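Local coordinates for protein exported gluconolactonase (Xanthomonas campestris pv. campestris, PDB 3DR2) that probably hydrolyses gluconolactone to gluconate as a calcium-binding, six-bladed beta-propeller enzyme of the SMP-30 family, at residues Val7-Cys18 and Ala35-Gln43. Residues are numbered along the deposited sequence; the frame is centred on the assembly and turned at random.
Sequences VRPAGPAVPADC and ARLLTLYDQ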
ATOM      1  N   VAL A   7      -6.543  10.847  -9.228  1.00 17.97           N
ATOM      2  CA  VAL A   7      -5.969   9.540  -9.526  1.00 17.70           C
ATOM      3  C   VAL A   7      -6.667   8.783 -10.659  1.00 16.22           C
ATOM      4  O   VAL A   7      -6.203   7.729 -11.078  1.00 16.86           O
ATOM      5  CB  VAL A   7      -5.902   8.652  -8.257  1.00 16.82           C
ATOM      6  CG1 VAL A   7      -4.836   9.196  -7.306  1.00 18.69           C
ATOM      7  CG2 VAL A   7      -7.253   8.616  -7.566  1.00 18.12           C
ATOM      8  N   ARG A   8      -7.792   9.313 -11.137  1.00 17.22           N
ATOM      9  CA  ARG A   8      -8.504   8.723 -12.273  1.00 19.33           C
ATOM     10  C   ARG A   8      -9.215   9.854 -13.004  1.00 17.96           C
ATOM     11  O   ARG A   8      -9.973  10.609 -12.404  1.00 16.17           O
ATOM     12  CB  ARG A   8      -9.549   7.683 -11.847  1.00 18.68           C
ATOM     13  CG  ARG A   8     -10.204   6.976 -13.053  1.00 20.75           C
ATOM     14  CD  ARG A   8     -11.474   6.218 -12.670  1.00 19.16           C
ATOM     15  NE  ARG A   8     -12.005   5.373 -13.744  1.00 19.55           N
ATOM     16  CZ  ARG A   8     -12.794   5.793 -14.729  1.00 22.36           C
ATOM     17  NH1 ARG A   8     -13.163   7.064 -14.808  1.00 19.18           N
ATOM     18  NH2 ARG A   8     -13.238   4.927 -15.632  1.00 21.81           N
ATOM     19  N   PRO A   9      -8.956  10.004 -14.308  1.00 19.40           N
ATOM     20  CA  PRO A   9      -9.626  11.076 -15.049  1.00 19.80           C
ATOM     21  C   PRO A   9     -11.098  10.749 -15.249  1.00 20.03           C
ATOM     22  O   PRO A   9     -11.508   9.600 -15.109  1.00 18.72           O
ATOM     23  CB  PRO A   9      -8.857  11.117 -16.369  1.00 21.33           C
ATOM     24  CG  PRO A   9      -8.427   9.697 -16.551  1.00 24.35           C
ATOM     25  CD  PRO A   9      -7.971   9.309 -15.152  1.00 20.98           C
ATOM     26  N   ALA A  10     -11.895  11.763 -15.566  1.00 20.30           N
ATOM     27  CA  ALA A  10     -13.312  11.544 -15.805  1.00 21.16           C
ATOM     28  C   ALA A  10     -13.390  10.544 -16.950  1.00 22.25           C
ATOM     29  O   ALA A  10     -12.480  10.469 -17.777  1.00 23.48           O
ATOM     30  CB  ALA A  10     -13.990  12.852 -16.198  1.00 21.38           C
ATOM     31  N   GLY A  11     -14.464   9.770 -16.998  1.00 22.96           N
ATOM     32  CA  GLY A  11     -14.595   8.789 -18.055  1.00 23.94           C
ATOM     33  C   GLY A  11     -15.544   7.683 -17.661  1.00 25.33           C
ATOM     34  O   GLY A  11     -15.716   7.406 -16.466  1.00 23.53           O
ATOM     35  N   PRO A  12     -16.172   7.021 -18.644  1.00 23.82           N
ATOM     36  CA  PRO A  12     -17.120   5.934 -18.392  1.00 24.17           C
ATOM     37  C   PRO A  12     -16.541   4.730 -17.662  1.00 23.10           C
ATOM     38  O   PRO A  12     -15.354   4.407 -17.787  1.00 21.74           O
ATOM     39  CB  PRO A  12     -17.621   5.583 -19.794  1.00 26.41           C
ATOM     40  CG  PRO A  12     -16.438   5.896 -20.661  1.00 26.37           C
ATOM     41  CD  PRO A  12     -15.970   7.214 -20.092  1.00 26.37           C
ATOM     42  N   ALA A  13     -17.399   4.071 -16.895  1.00 22.09           N
ATOM     43  CA  ALA A  13     -17.003   2.886 -16.155  1.00 21.27           C
ATOM     44  C   ALA A  13     -16.866   1.747 -17.154  1.00 23.09           C
ATOM     45  O   ALA A  13     -17.379   1.822 -18.274  1.00 23.78           O
ATOM     46  CB  ALA A  13     -18.057   2.546 -15.110  1.00 21.19           C
ATOM     47  N   VAL A  14     -16.175   0.695 -16.742  1.00 20.77           N
ATOM     48  CA  VAL A  14     -15.965  -0.469 -17.587  1.00 21.89           C
ATOM     49  C   VAL A  14     -16.621  -1.671 -16.911  1.00 21.60           C
ATOM     50  O   VAL A  14     -16.490  -1.849 -15.704  1.00 23.02           O
ATOM     51  CB  VAL A  14     -14.451  -0.729 -17.771  1.00 21.30           C
ATOM     52  CG1 VAL A  14     -14.229  -1.976 -18.606  1.00 23.95           C
ATOM     53  CG2 VAL A  14     -13.798   0.478 -18.430  1.00 22.50           C
ATOM     54  N   PRO A  15     -17.360  -2.499 -17.671  1.00 19.79           N
ATOM     55  CA  PRO A  15     -18.008  -3.665 -17.061  1.00 21.50           C
ATOM     56  C   PRO A  15     -16.987  -4.551 -16.358  1.00 19.89           C
ATOM     57  O   PRO A  15     -15.882  -4.748 -16.855  1.00 20.45           O
ATOM     58  CB  PRO A  15     -18.652  -4.364 -18.257  1.00 22.32           C
ATOM     59  CG  PRO A  15     -18.970  -3.220 -19.169  1.00 22.71           C
ATOM     60  CD  PRO A  15     -17.703  -2.405 -19.101  1.00 22.05           C
ATOM     61  N   ALA A  16     -17.362  -5.081 -15.199  1.00 21.18           N
ATOM     62  CA  ALA A  16     -16.469  -5.944 -14.436  1.00 20.90           C
ATOM     63  C   ALA A  16     -16.440  -7.340 -15.039  1.00 21.49           C
ATOM     64  O   ALA A  16     -17.433  -7.805 -15.592  1.00 23.43           O
ATOM     65  CB  ALA A  16     -16.925  -6.012 -12.984  1.00 20.00           C
ATOM     66  N   ASP A  17     -15.297  -8.006 -14.935  1.00 23.80           N
ATOM     67  CA  ASP A  17     -15.164  -9.349 -15.475  1.00 25.38           C
ATOM     68  C   ASP A  17     -15.548 -10.378 -14.414  1.00 25.90           C
ATOM     69  O   ASP A  17     -14.697 -10.888 -13.684  1.00 25.82           O
ATOM     70  CB  ASP A  17     -13.732  -9.591 -15.957  1.00 27.29           C
ATOM     71  CG  ASP A  17     -13.597 -10.869 -16.763  1.00 29.25           C
ATOM     72  OD1 ASP A  17     -12.507 -11.109 -17.323  1.00 31.85           O
ATOM     73  OD2 ASP A  17     -14.580 -11.634 -16.836  1.00 33.49           O
ATOM     74  N   CYS A  18     -16.841 -10.667 -14.334  1.00 24.89           N
ATOM     75  CA  CYS A  18     -17.355 -11.627 -13.371  1.00 26.28           C
ATOM     76  C   CYS A  18     -18.723 -12.125 -13.820  1.00 26.09           C
ATOM     77  O   CYS A  18     -19.324 -11.574 -14.747  1.00 27.22           O
ATOM     78  CB  CYS A  18     -17.454 -10.979 -11.983  1.00 26.48           C
ATOM     79  SG  CYS A  18     -18.537  -9.526 -11.889  1.00 28.79           S
ATOM     80  N   ALA A  35     -29.249  -5.600 -14.249  1.00 23.64           N
ATOM     81  CA  ALA A  35     -28.069  -4.855 -13.822  1.00 23.48           C
ATOM     82  C   ALA A  35     -26.810  -5.714 -13.844  1.00 22.74           C
ATOM     83  O   ALA A  35     -26.825  -6.865 -13.408  1.00 23.38           O
ATOM     84  CB  ALA A  35     -28.289  -4.295 -12.417  1.00 23.63           C
ATOM     85  N   ARG A  36     -25.725  -5.141 -14.359  1.00 22.42           N
ATOM     86  CA  ARG A  36     -24.435  -5.820 -14.429  1.00 22.57           C
ATOM     87  C   ARG A  36     -23.419  -4.966 -13.673  1.00 21.63           C
ATOM     88  O   ARG A  36     -23.493  -3.741 -13.701  1.00 21.44           O
ATOM     89  CB  ARG A  36     -24.003  -5.995 -15.887  1.00 24.64           C
ATOM     90  CG  ARG A  36     -24.819  -7.028 -16.655  1.00 25.74           C
ATOM     91  CD  ARG A  36     -24.535  -8.440 -16.157  1.00 27.20           C
ATOM     92  NE  ARG A  36     -25.336  -9.453 -16.848  1.00 29.06           N
ATOM     93  CZ  ARG A  36     -26.644  -9.628 -16.667  1.00 29.76           C
ATOM     94  NH1 ARG A  36     -27.315  -8.860 -15.816  1.00 29.87           N
ATOM     95  NH2 ARG A  36     -27.282 -10.577 -17.339  1.00 30.00           N
ATOM     96  N   LEU A  37     -22.478  -5.614 -12.994  1.00 20.92           N
ATOM     97  CA  LEU A  37     -21.474  -4.902 -12.204  1.00 19.19           C
ATOM     98  C   LEU A  37     -20.468  -4.126 -13.048  1.00 19.15           C
ATOM     99  O   LEU A  37     -20.024  -4.602 -14.088  1.00 18.14           O
ATOM    100  CB  LEU A  37     -20.715  -5.889 -11.309  1.00 19.75           C
ATOM    101  CG  LEU A  37     -19.795  -5.274 -10.249  1.00 19.63           C
ATOM    102  CD1 LEU A  37     -20.632  -4.619  -9.163  1.00 22.23           C
ATOM    103  CD2 LEU A  37     -18.913  -6.359  -9.646  1.00 18.64           C
ATOM    104  N   LEU A  38     -20.112  -2.933 -12.575  1.00 16.48           N
ATOM    105  CA  LEU A  38     -19.147  -2.071 -13.252  1.00 18.12           C
ATOM    106  C   LEU A  38     -17.937  -1.817 -12.364  1.00 17.49           C
ATOM    107  O   LEU A  38     -18.018  -1.923 -11.135  1.00 17.05           O
ATOM    108  CB  LEU A  38     -19.767  -0.711 -13.588  1.00 19.09           C
ATOM    109  CG  LEU A  38     -20.937  -0.613 -14.568  1.00 22.72           C
ATOM    110  CD1 LEU A  38     -20.530  -1.195 -15.905  1.00 22.70           C
ATOM    111  CD2 LEU A  38     -22.130  -1.338 -14.017  1.00 26.24           C
ATOM    112  N   THR A  39     -16.820  -1.475 -12.996  1.00 16.38           N
ATOM    113  CA  THR A  39     -15.594  -1.158 -12.274  1.00 18.93           C
ATOM    114  C   THR A  39     -15.400   0.349 -12.352  1.00 16.77           C
ATOM    115  O   THR A  39     -15.308   0.908 -13.447  1.00 16.66           O
ATOM    116  CB  THR A  39     -14.377  -1.855 -12.910  1.00 17.47           C
ATOM    117  OG1 THR A  39     -14.567  -3.273 -12.864  1.00 18.02           O
ATOM    118  CG2 THR A  39     -13.096  -1.485 -12.164  1.00 19.84           C
ATOM    119  N   LEU A  40     -15.340   1.007 -11.195  1.00 16.13           N
ATOM    120  CA  LEU A  40     -15.163   2.455 -11.145  1.00 15.50           C
ATOM    121  C   LEU A  40     -13.718   2.859 -10.887  1.00 15.30           C
ATOM    122  O   LEU A  40     -13.307   3.962 -11.232  1.00 15.93           O
ATOM    123  CB  LEU A  40     -16.053   3.063 -10.056  1.00 17.08           C
ATOM    124  CG  LEU A  40     -17.558   2.802 -10.167  1.00 18.08           C
ATOM    125  CD1 LEU A  40     -18.293   3.474  -9.018  1.00 18.13           C
ATOM    126  CD2 LEU A  40     -18.065   3.330 -11.496  1.00 17.85           C
ATOM    127  N   TYR A  41     -12.956   1.963 -10.272  1.00 14.95           N
ATOM    128  CA  TYR A  41     -11.556   2.230  -9.962  1.00 13.17           C
ATOM    129  C   TYR A  41     -10.882   0.887  -9.745  1.00 13.53           C
ATOM    130  O   TYR A  41     -11.490  -0.027  -9.204  1.00 14.60           O
ATOM    131  CB  TYR A  41     -11.453   3.069  -8.682  1.00 14.08           C
ATOM    132  CG  TYR A  41     -10.084   3.659  -8.406  1.00 14.26           C
ATOM    133  CD1 TYR A  41      -9.620   4.760  -9.122  1.00 15.28           C
ATOM    134  CD2 TYR A  41      -9.267   3.136  -7.399  1.00 15.22           C
ATOM    135  CE1 TYR A  41      -8.379   5.336  -8.844  1.00 15.32           C
ATOM    136  CE2 TYR A  41      -8.029   3.698  -7.110  1.00 13.53           C
ATOM    137  CZ  TYR A  41      -7.590   4.804  -7.838  1.00 16.90           C
ATOM    138  OH  TYR A  41      -6.380   5.396  -7.545  1.00 16.19           O
ATOM    139  N   ASP A  42      -9.636   0.752 -10.173  1.00 14.74           N
ATOM    140  CA  ASP A  42      -8.939  -0.513  -9.975  1.00 14.84           C
ATOM    141  C   ASP A  42      -7.468  -0.306  -9.675  1.00 14.89           C
ATOM    142  O   ASP A  42      -6.658  -1.198  -9.894  1.00 17.21           O
ATOM    143  CB  ASP A  42      -9.108  -1.413 -11.212  1.00 18.10           C
ATOM    144  CG  ASP A  42      -8.410  -0.869 -12.457  1.00 19.57           C
ATOM    145  OD1 ASP A  42      -7.822   0.230 -12.420  1.00 22.14           O
ATOM    146  OD2 ASP A  42      -8.458  -1.560 -13.492  1.00 24.31           O
ATOM    147  N   GLN A  43      -7.132   0.866  -9.143  1.00 14.70           N
ATOM    148  CA  GLN A  43      -5.738   1.180  -8.857  1.00 14.73           C
ATOM    149  C   GLN A  43      -5.353   1.315  -7.383  1.00 14.00           C
ATOM    150  O   GLN A  43      -4.278   1.809  -7.066  1.00 14.47           O
ATOM    151  CB  GLN A  43      -5.334   2.454  -9.609  1.00 16.07           C
ATOM    152  CG  GLN A  43      -5.391   2.313 -11.127  1.00 18.15           C
ATOM    153  CD  GLN A  43      -4.424   1.269 -11.643  1.00 20.51           C
ATOM    154  OE1 GLN A  43      -3.225   1.327 -11.357  1.00 21.19           O
ATOM    155  NE2 GLN A  43      -4.933   0.312 -12.414  1.00 21.41           N
TER
HETATM  156  O   HOH W   1     -13.160   2.227 -14.631  1.00 23.94           O
HETATM  157  O   HOH W   2     -13.583  -3.836 -15.200  1.00 27.84           O
HETATM  158  O   HOH W   3     -20.043  -6.816 -15.694  1.00 23.97           O
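Val-14 and Thr-39 form an antiparallel hydrogen-bonded pair that ties 7-18 to 35-43. Thr-39 N donates to Val-14 O (2.8 Å), whereas the return bond from Val-14 N to Thr-39 O is weak. At the non-hydrogen-bonded pair Pro-15/Leu-38, the chains close to 4.3 Å between CA atoms, and Ala-16 N reaches Leu-37 O in a nearly straight bond (2.9 Å, 176° at the hydrogen).

Three waters bridge the segments along and beyond the ladder. One donates to Thr-39 O and accepts from Arg-8 NH2; a second joins Pro-15 O to Thr-39 OG1; a third donates to Ala-16 O and Leu-37 O.

The Arg-8 side chain, extended from CG to NE with CG anti to the backbone N (chi1 -175°), spans the loop. NH1 bonds Gly-11 O (3.1 Å) and NH2 bonds Pro-12 O (3.1 Å), each donor above the carbonyl plane; NH1 also bonds Gly-76 O.

Apolar contacts flank the ladder. Ala-13 CB fits against Leu-40 CD2 (3.7 Å), and Leu-37 CD2 meets both Ala-16 CB and Cys-18 SG. Val-7 CG2 lies against the outer end of Tyr-41, 3.3 Å from OH and 3.7 Å from CE1, the two side chains crossing at about a right angle, while Arg-8 CB sits at the ring edge, in plane. Pro-156 of the second subunit packs on Val-7 and Tyr-41.

N-terminal strand 38-41 pairs with C-terminal 298-303, the velcro closure of a propeller; 14-15 adds an edge strand outside it, and 6-8 is the outer strand of the next blade, paired with 78-83. The contact thus joins two blades: a short ladder, supplemented by water, continues into a loop whose Gly-11 and Pro-12 carbonyls are held by one guanidinium, which, with the Gly-11 to Asp-75 backbone bond, probably steadies it.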